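Local coordinates for 450aa long hypothetical fmu protein (Pyrococcus horikoshii, PDB 2YXL) that probably methylates carbon 5 of cytosine in RNA with S-adenosyl-L-methionine as methyl donor, at residues A[200-205]-A[220-225]; A[187-192]-A[241-246]; A[234-239]-A[301-306]; A[343-348]-A[437-442]; A[276-281]-A[307-312]. All blocks are in the same frame, centred on the assembly; numbering follows the deposited sequence.

The five contacts follow the chain from a ferredoxin-like region into the methyltransferase fold. Interactions 1 and 2, with centres 9 Å apart, share one antiparallel sheet, the first covering a face of it and the second pairing its strands 186-191 and 241-243. Interaction 3 ties the approach to strand 241-243 to the end of helix 294-306, and the 307-312 segment of interaction 5 begins where that helix stops, the centres of the two contacts 12 Å apart. The bound sinefungin marks the cofactor pocket: the side chain of Q244 in interaction 2 comes within about 5 Å of it and F303 of interaction 3 within about 8 Å. Interaction 4 lies beside C390, the predicted nucleophile, with T345 about 4 Å from it, side chain to side chain.

Interaction 1: residues A[200-205]-A[220-225]; sequences EVIGEL and TILKIK
Helix 200-205 runs nearly parallel to strand 221-225, the axes 9° apart and 10.8 Å from each other at closest, with I202 nearest L222 and L205 nearest I224. This is a helix laid on one face of an antiparallel sheet, in the region assigned to the ferredoxin-like domain of RsmB/F-type methyltransferases, and it shows how branched aliphatic side chains close such a layer. L222 does most of the work. Its CG stands anti to the carbonyl carbon (chi1 -51°), and beyond it CD1 lies among V201, I202 and L205, 3.9 Å from V201 CG1, while CD2 rests on I202, 3.8 Å from its CG1. V191 and V212, from the strands flanking 221-225, also touch L222 and widen the apolar layer. One helical turn after V201, L205 reaches the strand with a single methyl. That CD1 lies 4.0 Å from L222 CD1, and it also meets I224, whose side chain crosses that of L205 at about a right angle, with L205 CD1 3.8 Å from I224 CG2.

Interaction 2: residues A[187-192]-A[241-246]; sequences ISIRVN and IIVQEE
R190 and Q244 are brought together by their torsions: the arginine has CG anti to its backbone N (chi1 -159°) and bends at chi3 (76°), whereas the glutamine chain runs extended beyond CG. R190 NH1 donates to Q244 OE1 at 3.0 Å. The oxygen lies close to the guanidinium plane, but NH1 sits well above the plane of the amide, the two groups being turned 54° apart. I242 runs beside R190 in the same sense and places CG2 over one guanidinium face, 3.5 Å from NH1. The backbones form an antiparallel pairing in which R190 and I242 are the hydrogen-bonded pair, with R190 N to I242 O at 2.7 Å. Further along, S188 holds Q244 twice, through S188 OG to Q244 O at 2.8 Å and through Q244 N to S188 O at 3.1 Å. On the opposite face I189 CD1 packs on I241 CG2 at 3.8 Å. A salt bridge from R190 NH2 to E279 joins the arginine to helix 272-280, and Q244 touches K273 of the same helix. On the face of I189, V191 and I241, V201 of helix 198-207 touches the last two, while strand 186-191 lies between strands 221-225 and 241-243.

Interaction 3: residues A[234-239]-A[301-306]; sequences SAFNEG and KDFVKR
F236 and F303 make the aromatic part of this contact, their side chains crossing obliquely. The far end of the F236 ring does the touching: CZ lies 3.7 Å from F303 CE2, and CE1 comes in at the edge of the F303 ring, in its plane. F236 also meets F230 edge to face, and both phenylalanines rest on strand 241-243, F236 on I241 and F303 on I242.

A second kind of interaction sets charge beside a ring. R306 has CG anti to its backbone N (chi1 172°), and bends at chi2 and chi3 turn the chain so that its guanidinium end comes to the F236 ring. R306 NH1 reaches F236 CE2 at 3.4 Å, with guanidinium and ring planes 51° apart, an inclined approach rather than a parallel stack.

The third kind is van der Waals contact with backbone. R306 CD lies 3.4 Å from N237 O, and R306 CG is 3.8 Å from G239 CA, so the aliphatic part of the arginine follows the turn that ends the short helix.

That turn is a Schellman motif: G239 has positive phi (78°), and G239 N bonds back to F236 O at 3.0 Å. The whole is an interface between helix ends, joining the short helix 234-237, just before edge strand 241-243 of the four-stranded antiparallel sheet, to helix 294-306 of the Rossmann-like methyltransferase fold, where F303 lies about 5 Å from P270 of the predicted cofactor-binding loop, side chain to side chain.

Interaction 4: residues A[343-348]-A[437-442]; sequences SGTIGK and STIGFF
I439 and T345 run next to each other in the same direction, and their conformations decide what each offers the other. I439 carries CG1 between its backbone N and carbonyl carbon (chi1 53°), with CG2 anti to the carbonyl carbon. T345 is arranged alike: OG1 takes the position between backbone N and carbonyl carbon (chi1 69°), while CG2 stands anti to the carbonyl carbon. Methyl therefore meets methyl, T345 CG2 lying 4.0 Å from I439 CG2 and 4.1 Å from I439 CD1. The threonine hydroxyl is used within its own loop, in a hydrogen bond with S342 O. K348 adds a more distant touch with CB, 4.5 Å from I439 CG2, before its extended chain carries NZ on to a salt bridge with E245.

Next to this apolar patch the backbones join at two glycines. G440 N donates to G344 O at 2.8 Å, with 150° at the hydrogen and the donor tilted from the carbonyl plane. One directional bond thus fixes G440 against G344, and methyl contact fills in beside it. G344 is in turn bonded through its backbone to C390, whose side chain T345 touches, so the contact directly adjoins the predicted nucleophile.

Interaction 5: residues A[276-281]-A[307-312]; sequences HLAELM and MGIKIV
A278 supplies the bump and I309 the hollow. The single methyl of A278 projects from helix 272-280 into the fork of the isoleucine, with A278 CB 3.6 Å from I309 CG2 and 3.8 Å from I309 CD1. The fork opens this way because CG2 stands anti to the backbone N while chi2 (-65°) turns CD1 toward the same methyl. I311 closes the next side more loosely, its CD1 4.3 Å from A278 CB. A second fit follows just after the helix, where M281 bends at chi3 (75°) and lays CE against I311 CD1 at 3.8 Å. I287 of strand 286-290 is shared by both fits, touched by A278, M281 and I311. The segment 307-312 leads from helix 294-306 into strand 312-315, the return leg of a beta-alpha-beta crossover in the Rossmann-like fold, and the side-chain amide of N283 is one polar tie on it, bonding G308 O and K310 N. Apolar contact alone fits the helix to this segment, so shape and not bond direction sets how the two meet.

Interaction 1: residues A[200-205]-A[220-225]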
# COMPACT_ATOMS: atom_id res chain seq x y z
N GLU A 200 -0.58 -25.30 -10.19
CA GLU A 200 0.87 -25.49 -10.28
C GLU A 200 1.60 -24.56 -9.31
O GLU A 200 2.53 -24.99 -8.62
CB GLU A 200 1.33 -25.25 -11.72
CG GLU A 200 2.83 -25.16 -11.93
CD GLU A 200 3.21 -24.25 -13.09
OE1 GLU A 200 4.30 -24.44 -13.68
OE2 GLU A 200 2.42 -23.33 -13.42
N VAL A 201 1.17 -23.30 -9.25
CA VAL A 201 1.73 -22.31 -8.33
C VAL A 201 1.41 -22.67 -6.87
O VAL A 201 2.30 -22.66 -6.02
CB VAL A 201 1.24 -20.88 -8.66
CG1 VAL A 201 1.60 -19.90 -7.55
CG2 VAL A 201 1.83 -20.41 -9.99
N ILE A 202 0.14 -23.00 -6.60
CA ILE A 202 -0.29 -23.43 -5.27
C ILE A 202 0.57 -24.60 -4.75
O ILE A 202 1.05 -24.57 -3.62
CB ILE A 202 -1.80 -23.81 -5.24
CG1 ILE A 202 -2.66 -22.55 -5.41
CG2 ILE A 202 -2.17 -24.54 -3.94
CD1 ILE A 202 -4.16 -22.82 -5.49
N GLY A 203 0.76 -25.60 -5.60
CA GLY A 203 1.60 -26.76 -5.27
C GLY A 203 3.04 -26.40 -4.95
O GLY A 203 3.62 -26.93 -3.99
N GLU A 204 3.62 -25.50 -5.74
CA GLU A 204 5.00 -25.04 -5.54
C GLU A 204 5.14 -24.24 -4.24
O GLU A 204 6.17 -24.32 -3.56
CB GLU A 204 5.47 -24.19 -6.73
CG GLU A 204 6.98 -23.93 -6.78
CD GLU A 204 7.36 -22.82 -7.74
OE1 GLU A 204 6.80 -22.77 -8.86
OE2 GLU A 204 8.24 -22.01 -7.39
N LEU A 205 4.09 -23.49 -3.89
CA LEU A 205 4.05 -22.75 -2.62
C LEU A 205 3.87 -23.68 -1.43
O LEU A 205 4.52 -23.52 -0.40
CB LEU A 205 2.95 -21.69 -2.64
CG LEU A 205 3.12 -20.47 -3.55
CD1 LEU A 205 1.80 -19.74 -3.70
CD2 LEU A 205 4.20 -19.53 -3.02
N THR A 220 -7.43 -16.29 -9.74
CA THR A 220 -6.00 -16.12 -10.02
C THR A 220 -5.29 -15.40 -8.88
O THR A 220 -4.06 -15.27 -8.89
CB THR A 220 -5.74 -15.41 -11.36
OG1 THR A 220 -6.57 -14.25 -11.46
CG2 THR A 220 -6.02 -16.33 -12.53
N ILE A 221 -6.07 -14.92 -7.91
CA ILE A 221 -5.53 -14.28 -6.71
C ILE A 221 -5.36 -15.29 -5.58
O ILE A 221 -6.28 -16.06 -5.27
CB ILE A 221 -6.41 -13.07 -6.26
CG1 ILE A 221 -6.28 -11.90 -7.25
CG2 ILE A 221 -6.09 -12.63 -4.83
CD1 ILE A 221 -4.94 -11.15 -7.19
N LEU A 222 -4.19 -15.28 -4.96
CA LEU A 222 -3.90 -16.15 -3.82
C LEU A 222 -3.48 -15.32 -2.63
O LEU A 222 -2.69 -14.39 -2.75
CB LEU A 222 -2.80 -17.15 -4.16
CG LEU A 222 -2.90 -18.00 -5.43
CD1 LEU A 222 -1.58 -18.71 -5.67
CD2 LEU A 222 -4.05 -19.00 -5.36
N LYS A 223 -4.01 -15.68 -1.46
CA LYS A 223 -3.52 -15.12 -0.21
C LYS A 223 -2.55 -16.12 0.41
O LYS A 223 -2.89 -17.29 0.60
CB LYS A 223 -4.67 -14.76 0.73
CG LYS A 223 -5.54 -13.62 0.20
CD LYS A 223 -6.76 -13.34 1.08
CE LYS A 223 -7.50 -12.07 0.63
NZ LYS A 223 -8.24 -12.22 -0.67
N ILE A 224 -1.33 -15.66 0.67
CA ILE A 224 -0.30 -16.50 1.28
C ILE A 224 0.11 -15.93 2.64
O ILE A 224 0.21 -14.72 2.81
CB ILE A 224 0.93 -16.72 0.36
CG1 ILE A 224 1.68 -15.41 0.08
CG2 ILE A 224 0.51 -17.40 -0.95
CD1 ILE A 224 3.07 -15.59 -0.51
N LYS A 225 0.31 -16.82 3.61
CA LYS A 225 0.67 -16.41 4.96
C LYS A 225 2.17 -16.18 5.05
O LYS A 225 2.97 -17.11 4.87
CB LYS A 225 0.22 -17.47 5.98
CG LYS A 225 0.12 -16.96 7.42
CD LYS A 225 -0.50 -18.01 8.33
CE LYS A 225 -1.10 -17.40 9.59
NZ LYS A 225 -0.07 -17.01 10.59

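Interaction 2: residues A[187-192]-A[241-246]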
# COMPACT_ATOMS: atom_id res chain seq x y z
N ILE A 187 -0.37 -12.05 2.58
CA ILE A 187 0.10 -11.33 1.40
C ILE A 187 -0.72 -11.80 0.20
O ILE A 187 -0.91 -13.00 0.00
CB ILE A 187 1.61 -11.58 1.14
CG1 ILE A 187 2.44 -11.14 2.35
CG2 ILE A 187 2.07 -10.84 -0.12
CD1 ILE A 187 3.75 -11.91 2.53
N SER A 188 -1.18 -10.84 -0.60
CA SER A 188 -1.99 -11.13 -1.77
C SER A 188 -1.15 -11.09 -3.04
O SER A 188 -0.42 -10.13 -3.28
CB SER A 188 -3.15 -10.14 -1.85
OG SER A 188 -4.03 -10.47 -2.90
N ILE A 189 -1.25 -12.15 -3.84
CA ILE A 189 -0.49 -12.27 -5.10
C ILE A 189 -1.39 -12.69 -6.26
O ILE A 189 -2.41 -13.34 -6.06
CB ILE A 189 0.71 -13.25 -4.99
CG1 ILE A 189 0.25 -14.67 -4.60
CG2 ILE A 189 1.77 -12.73 -4.02
CD1 ILE A 189 1.27 -15.76 -4.87
N ARG A 190 -1.00 -12.31 -7.48
CA ARG A 190 -1.70 -12.75 -8.68
C ARG A 190 -0.82 -13.72 -9.47
O ARG A 190 0.39 -13.51 -9.59
CB ARG A 190 -2.10 -11.57 -9.57
CG ARG A 190 -3.23 -11.90 -10.54
CD ARG A 190 -3.49 -10.78 -11.55
NE ARG A 190 -2.48 -10.75 -12.61
CZ ARG A 190 -1.57 -9.79 -12.76
NH1 ARG A 190 -1.52 -8.75 -11.93
NH2 ARG A 190 -0.70 -9.87 -13.76
N VAL A 191 -1.44 -14.78 -9.99
CA VAL A 191 -0.76 -15.76 -10.81
C VAL A 191 -0.79 -15.32 -12.28
O VAL A 191 -1.86 -15.03 -12.83
CB VAL A 191 -1.38 -17.18 -10.65
CG1 VAL A 191 -0.84 -18.15 -11.70
CG2 VAL A 191 -1.11 -17.71 -9.25
N ASN A 192 0.39 -15.25 -12.89
CA ASN A 192 0.54 -14.88 -14.29
C ASN A 192 0.13 -16.03 -15.21
O ASN A 192 0.92 -16.94 -15.47
CB ASN A 192 1.98 -14.43 -14.57
CG ASN A 192 2.21 -13.96 -16.00
OD1 ASN A 192 3.34 -13.89 -16.46
ND2 ASN A 192 1.13 -13.64 -16.71
N ILE A 241 4.36 -15.10 -10.58
CA ILE A 241 3.54 -14.39 -9.59
C ILE A 241 3.95 -12.92 -9.40
O ILE A 241 5.12 -12.56 -9.57
CB ILE A 241 3.56 -15.09 -8.20
CG1 ILE A 241 4.98 -15.17 -7.63
CG2 ILE A 241 2.90 -16.47 -8.28
CD1 ILE A 241 5.04 -15.27 -6.12
N ILE A 242 2.96 -12.09 -9.05
CA ILE A 242 3.18 -10.67 -8.77
C ILE A 242 2.31 -10.23 -7.59
O ILE A 242 1.18 -10.70 -7.44
CB ILE A 242 2.91 -9.79 -10.04
CG1 ILE A 242 3.25 -8.31 -9.77
CG2 ILE A 242 1.46 -9.95 -10.54
CD1 ILE A 242 3.35 -7.45 -11.03
N VAL A 243 2.84 -9.36 -6.74
CA VAL A 243 2.09 -8.85 -5.58
C VAL A 243 0.99 -7.90 -6.05
O VAL A 243 1.27 -6.85 -6.63
CB VAL A 243 3.01 -8.13 -4.55
CG1 VAL A 243 2.20 -7.64 -3.35
CG2 VAL A 243 4.12 -9.06 -4.08
N GLN A 244 -0.26 -8.27 -5.79
CA GLN A 244 -1.41 -7.45 -6.13
C GLN A 244 -2.59 -7.79 -5.24
O GLN A 244 -2.86 -8.96 -4.97
CB GLN A 244 -1.81 -7.63 -7.61
CG GLN A 244 -2.97 -6.75 -8.05
CD GLN A 244 -3.32 -6.86 -9.52
OE1 GLN A 244 -3.69 -7.94 -10.01
NE2 GLN A 244 -3.23 -5.74 -10.24
N GLU A 245 -3.30 -6.76 -4.78
CA GLU A 245 -4.52 -6.93 -4.00
C GLU A 245 -5.66 -7.43 -4.88
O GLU A 245 -5.68 -7.18 -6.08
CB GLU A 245 -4.92 -5.61 -3.33
CG GLU A 245 -3.91 -5.06 -2.33
CD GLU A 245 -3.71 -5.94 -1.10
OE1 GLU A 245 -4.56 -6.82 -0.81
OE2 GLU A 245 -2.68 -5.76 -0.42
N GLU A 246 -6.59 -8.15 -4.26
CA GLU A 246 -7.76 -8.68 -4.96
C GLU A 246 -8.53 -7.56 -5.69
O GLU A 246 -8.89 -7.72 -6.86
CB GLU A 246 -8.68 -9.43 -3.99
CG GLU A 246 -9.82 -10.18 -4.67
CD GLU A 246 -10.85 -10.69 -3.68
OE1 GLU A 246 -10.84 -11.91 -3.37
OE2 GLU A 246 -11.67 -9.89 -3.19

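Interaction 3: residues A[234-239]-A[301-306]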
# COMPACT_ATOMS: atom_id res chain seq x y z
N SER A 234 11.42 -19.07 -6.54
CA SER A 234 11.51 -19.55 -7.92
C SER A 234 10.35 -19.02 -8.75
O SER A 234 10.54 -18.60 -9.89
CB SER A 234 11.53 -21.08 -7.96
OG SER A 234 12.70 -21.60 -7.36
N ALA A 235 9.15 -19.03 -8.16
CA ALA A 235 7.94 -18.57 -8.83
C ALA A 235 8.00 -17.09 -9.22
O ALA A 235 7.53 -16.71 -10.30
CB ALA A 235 6.72 -18.83 -7.96
N PHE A 236 8.58 -16.27 -8.35
CA PHE A 236 8.68 -14.83 -8.61
C PHE A 236 9.74 -14.50 -9.66
O PHE A 236 9.50 -13.69 -10.55
CB PHE A 236 8.95 -14.05 -7.32
CG PHE A 236 8.95 -12.56 -7.51
CD1 PHE A 236 7.76 -11.85 -7.60
CD2 PHE A 236 10.15 -11.86 -7.60
CE1 PHE A 236 7.75 -10.47 -7.78
CE2 PHE A 236 10.16 -10.48 -7.79
CZ PHE A 236 8.96 -9.78 -7.87
N ASN A 237 10.91 -15.13 -9.55
CA ASN A 237 12.03 -14.87 -10.46
C ASN A 237 11.83 -15.43 -11.87
O ASN A 237 12.54 -15.06 -12.80
CB ASN A 237 13.35 -15.39 -9.86
CG ASN A 237 13.80 -14.58 -8.65
OD1 ASN A 237 13.63 -13.35 -8.60
ND2 ASN A 237 14.39 -15.26 -7.67
N GLU A 238 10.84 -16.31 -12.01
CA GLU A 238 10.44 -16.83 -13.31
C GLU A 238 9.24 -16.05 -13.86
O GLU A 238 8.81 -16.27 -14.99
CB GLU A 238 10.12 -18.32 -13.23
CG GLU A 238 11.36 -19.21 -13.07
CD GLU A 238 11.03 -20.61 -12.58
OE1 GLU A 238 9.93 -20.83 -12.03
OE2 GLU A 238 11.89 -21.51 -12.74
N GLY A 239 8.71 -15.14 -13.04
CA GLY A 239 7.61 -14.26 -13.45
C GLY A 239 6.25 -14.92 -13.45
O GLY A 239 5.38 -14.58 -14.25
N LYS A 301 9.22 -2.23 -16.34
CA LYS A 301 10.03 -2.83 -17.40
C LYS A 301 10.63 -4.16 -16.95
O LYS A 301 10.71 -5.11 -17.74
CB LYS A 301 11.14 -1.87 -17.86
CG LYS A 301 10.63 -0.67 -18.65
CD LYS A 301 11.78 0.26 -19.03
CE LYS A 301 11.27 1.54 -19.69
NZ LYS A 301 12.38 2.47 -20.02
N ASP A 302 11.03 -4.24 -15.68
CA ASP A 302 11.53 -5.48 -15.10
C ASP A 302 10.46 -6.57 -15.04
O ASP A 302 10.74 -7.73 -15.34
CB ASP A 302 12.11 -5.24 -13.70
CG ASP A 302 13.51 -4.64 -13.73
OD1 ASP A 302 13.93 -4.06 -12.71
OD2 ASP A 302 14.19 -4.75 -14.78
N PHE A 303 9.24 -6.19 -14.65
CA PHE A 303 8.11 -7.11 -14.61
C PHE A 303 7.71 -7.59 -16.01
O PHE A 303 7.58 -8.79 -16.24
CB PHE A 303 6.90 -6.48 -13.91
CG PHE A 303 6.97 -6.51 -12.40
CD1 PHE A 303 6.97 -5.32 -11.67
CD2 PHE A 303 7.02 -7.72 -11.71
CE1 PHE A 303 7.04 -5.34 -10.28
CE2 PHE A 303 7.08 -7.74 -10.32
CZ PHE A 303 7.09 -6.55 -9.60
N VAL A 304 7.54 -6.64 -16.93
CA VAL A 304 7.08 -6.93 -18.30
C VAL A 304 7.87 -8.05 -18.99
O VAL A 304 7.28 -9.02 -19.46
CB VAL A 304 7.03 -5.63 -19.16
CG1 VAL A 304 7.16 -5.93 -20.66
CG2 VAL A 304 5.74 -4.87 -18.88
N LYS A 305 9.20 -7.93 -19.02
CA LYS A 305 10.04 -8.92 -19.70
C LYS A 305 10.15 -10.24 -18.93
O LYS A 305 10.20 -11.31 -19.54
CB LYS A 305 11.42 -8.34 -20.07
CG LYS A 305 12.29 -7.84 -18.91
CD LYS A 305 13.32 -8.88 -18.46
CE LYS A 305 14.42 -9.10 -19.50
NZ LYS A 305 15.27 -7.90 -19.72
N ARG A 306 10.18 -10.15 -17.61
CA ARG A 306 10.26 -11.32 -16.73
C ARG A 306 8.97 -12.15 -16.79
O ARG A 306 9.01 -13.37 -16.70
CB ARG A 306 10.59 -10.88 -15.30
CG ARG A 306 10.52 -11.97 -14.22
CD ARG A 306 11.60 -11.79 -13.15
NE ARG A 306 11.91 -10.39 -12.85
CZ ARG A 306 11.30 -9.65 -11.92
NH1 ARG A 306 10.33 -10.17 -11.18
NH2 ARG A 306 11.67 -8.39 -11.74

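Interaction 4: residues A[343-348]-A[437-442]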
# COMPACT_ATOMS: atom_id res chain seq x y z
N SER A 343 -5.90 6.09 1.05
CA SER A 343 -6.59 5.93 2.33
C SER A 343 -7.21 4.55 2.53
O SER A 343 -7.35 4.07 3.66
CB SER A 343 -7.66 7.01 2.50
OG SER A 343 -8.58 6.98 1.42
N GLY A 344 -7.58 3.91 1.42
CA GLY A 344 -8.12 2.56 1.47
C GLY A 344 -7.09 1.48 1.76
O GLY A 344 -7.45 0.33 1.99
N THR A 345 -5.81 1.86 1.75
CA THR A 345 -4.73 0.90 1.96
C THR A 345 -4.12 0.97 3.37
O THR A 345 -3.05 0.40 3.61
CB THR A 345 -3.62 1.03 0.88
OG1 THR A 345 -2.92 2.27 1.04
CG2 THR A 345 -4.22 0.99 -0.52
N ILE A 346 -4.80 1.64 4.30
CA ILE A 346 -4.25 1.84 5.65
C ILE A 346 -4.16 0.57 6.52
O ILE A 346 -3.58 0.59 7.61
CB ILE A 346 -4.94 3.00 6.43
CG1 ILE A 346 -6.43 2.75 6.63
CG2 ILE A 346 -4.65 4.34 5.74
CD1 ILE A 346 -7.03 3.58 7.76
N GLY A 347 -4.74 -0.53 6.05
CA GLY A 347 -4.56 -1.84 6.68
C GLY A 347 -3.27 -2.48 6.23
O GLY A 347 -2.59 -3.16 7.00
N LYS A 348 -2.93 -2.26 4.96
CA LYS A 348 -1.73 -2.81 4.33
C LYS A 348 -0.49 -1.96 4.63
O LYS A 348 0.58 -2.50 4.94
CB LYS A 348 -1.96 -2.94 2.82
CG LYS A 348 -0.82 -3.59 2.05
CD LYS A 348 -1.01 -3.40 0.55
CE LYS A 348 0.10 -4.08 -0.24
NZ LYS A 348 -0.26 -4.21 -1.68
N SER A 437 -12.37 -8.05 2.95
CA SER A 437 -11.00 -8.50 3.23
C SER A 437 -10.01 -8.21 2.10
O SER A 437 -9.12 -9.01 1.80
CB SER A 437 -10.97 -9.98 3.62
OG SER A 437 -11.65 -10.19 4.84
N THR A 438 -10.21 -7.06 1.46
CA THR A 438 -9.25 -6.51 0.51
C THR A 438 -9.13 -5.02 0.84
O THR A 438 -9.82 -4.54 1.74
CB THR A 438 -9.69 -6.77 -0.96
OG1 THR A 438 -8.62 -6.44 -1.86
CG2 THR A 438 -10.95 -5.98 -1.34
N ILE A 439 -8.25 -4.30 0.15
CA ILE A 439 -8.11 -2.85 0.35
C ILE A 439 -9.37 -2.07 -0.05
O ILE A 439 -10.16 -2.54 -0.88
CB ILE A 439 -6.90 -2.28 -0.44
CG1 ILE A 439 -6.97 -2.68 -1.92
CG2 ILE A 439 -5.59 -2.72 0.22
CD1 ILE A 439 -6.03 -1.92 -2.83
N GLY A 440 -9.56 -0.90 0.55
CA GLY A 440 -10.61 0.03 0.13
C GLY A 440 -10.37 0.45 -1.31
O GLY A 440 -9.26 0.85 -1.67
N PHE A 441 -11.40 0.36 -2.14
CA PHE A 441 -11.24 0.57 -3.57
C PHE A 441 -12.49 1.17 -4.20
O PHE A 441 -13.59 1.04 -3.66
CB PHE A 441 -10.90 -0.76 -4.25
CG PHE A 441 -9.90 -0.65 -5.36
CD1 PHE A 441 -10.30 -0.64 -6.69
CD2 PHE A 441 -8.54 -0.58 -5.07
CE1 PHE A 441 -9.37 -0.56 -7.72
CE2 PHE A 441 -7.60 -0.50 -6.10
CZ PHE A 441 -8.02 -0.49 -7.42
N PHE A 442 -12.31 1.82 -5.35
CA PHE A 442 -13.42 2.45 -6.06
C PHE A 442 -13.33 2.16 -7.55
O PHE A 442 -12.24 2.16 -8.13
CB PHE A 442 -13.43 3.96 -5.81
CG PHE A 442 -14.55 4.68 -6.51
CD1 PHE A 442 -15.85 4.62 -6.01
CD2 PHE A 442 -14.30 5.44 -7.65
CE1 PHE A 442 -16.88 5.29 -6.65
CE2 PHE A 442 -15.33 6.11 -8.29
CZ PHE A 442 -16.62 6.03 -7.79

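Interaction 5: residues A[276-281]-A[307-312]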
# COMPACT_ATOMS: atom_id res chain seq x y z
N HIS A 276 -1.59 -7.18 -15.89
CA HIS A 276 -2.83 -7.96 -15.85
C HIS A 276 -3.64 -7.75 -17.14
O HIS A 276 -4.24 -8.70 -17.65
CB HIS A 276 -3.65 -7.57 -14.62
CG HIS A 276 -4.75 -8.53 -14.28
ND1 HIS A 276 -4.82 -9.81 -14.78
CD2 HIS A 276 -5.82 -8.39 -13.46
CE1 HIS A 276 -5.89 -10.41 -14.31
NE2 HIS A 276 -6.52 -9.58 -13.50
N LEU A 277 -3.66 -6.52 -17.64
CA LEU A 277 -4.36 -6.20 -18.89
C LEU A 277 -3.80 -7.02 -20.05
O LEU A 277 -4.55 -7.50 -20.90
CB LEU A 277 -4.25 -4.70 -19.21
CG LEU A 277 -4.91 -3.65 -18.30
CD1 LEU A 277 -4.36 -2.27 -18.61
CD2 LEU A 277 -6.43 -3.65 -18.43
N ALA A 278 -2.47 -7.19 -20.07
CA ALA A 278 -1.79 -7.99 -21.08
C ALA A 278 -2.17 -9.47 -21.04
O ALA A 278 -2.24 -10.12 -22.09
CB ALA A 278 -0.29 -7.82 -20.95
N GLU A 279 -2.42 -10.00 -19.84
CA GLU A 279 -2.88 -11.38 -19.66
C GLU A 279 -4.26 -11.57 -20.29
O GLU A 279 -4.49 -12.56 -20.99
CB GLU A 279 -2.97 -11.74 -18.18
CG GLU A 279 -1.64 -11.87 -17.45
CD GLU A 279 -1.79 -12.51 -16.08
OE1 GLU A 279 -2.41 -13.59 -15.98
OE2 GLU A 279 -1.27 -11.94 -15.10
N LEU A 280 -5.15 -10.62 -20.04
CA LEU A 280 -6.51 -10.65 -20.56
C LEU A 280 -6.56 -10.48 -22.08
O LEU A 280 -7.47 -10.98 -22.74
CB LEU A 280 -7.37 -9.59 -19.88
CG LEU A 280 -7.65 -9.80 -18.39
CD1 LEU A 280 -8.13 -8.52 -17.75
CD2 LEU A 280 -8.66 -10.94 -18.18
N MET A 281 -5.58 -9.76 -22.62
CA MET A 281 -5.44 -9.57 -24.06
C MET A 281 -4.63 -10.71 -24.67
O MET A 281 -4.37 -10.72 -25.87
CB MET A 281 -4.78 -8.22 -24.36
CG MET A 281 -5.61 -7.02 -23.97
SD MET A 281 -4.64 -5.54 -23.64
CE MET A 281 -4.19 -5.03 -25.31
N MET A 307 7.84 -11.46 -16.96
CA MET A 307 6.53 -12.11 -17.06
C MET A 307 6.15 -12.47 -18.50
O MET A 307 5.05 -12.96 -18.75
CB MET A 307 5.45 -11.23 -16.41
CG MET A 307 5.61 -11.07 -14.90
SD MET A 307 4.49 -9.86 -14.18
CE MET A 307 2.93 -10.75 -14.23
N GLY A 308 7.07 -12.22 -19.43
CA GLY A 308 6.88 -12.60 -20.83
C GLY A 308 5.93 -11.72 -21.62
O GLY A 308 5.47 -12.11 -22.70
N ILE A 309 5.63 -10.53 -21.09
CA ILE A 309 4.81 -9.55 -21.79
C ILE A 309 5.63 -8.92 -22.92
O ILE A 309 6.82 -8.64 -22.75
CB ILE A 309 4.30 -8.42 -20.84
CG1 ILE A 309 3.83 -8.99 -19.48
CG2 ILE A 309 3.24 -7.56 -21.53
CD1 ILE A 309 2.60 -9.89 -19.53
N LYS A 310 4.99 -8.70 -24.07
CA LYS A 310 5.68 -8.18 -25.25
C LYS A 310 4.90 -7.10 -26.02
O LYS A 310 5.36 -6.63 -27.06
CB LYS A 310 6.10 -9.32 -26.18
CG LYS A 310 4.97 -10.26 -26.60
CD LYS A 310 5.51 -11.41 -27.44
CE LYS A 310 4.38 -12.32 -27.91
NZ LYS A 310 4.89 -13.40 -28.80
N ILE A 311 3.74 -6.71 -25.50
CA ILE A 311 2.87 -5.76 -26.19
C ILE A 311 2.78 -4.39 -25.50
O ILE A 311 1.95 -3.56 -25.86
CB ILE A 311 1.44 -6.33 -26.37
CG1 ILE A 311 0.78 -6.61 -25.02
CG2 ILE A 311 1.46 -7.57 -27.27
CD1 ILE A 311 -0.73 -6.57 -25.04
N VAL A 312 3.64 -4.17 -24.50
CA VAL A 312 3.60 -2.94 -23.72
C VAL A 312 4.68 -1.96 -24.18
O VAL A 312 5.87 -2.28 -24.21
CB VAL A 312 3.72 -3.21 -22.20
CG1 VAL A 312 3.92 -1.91 -21.42
CG2 VAL A 312 2.48 -3.94 -21.69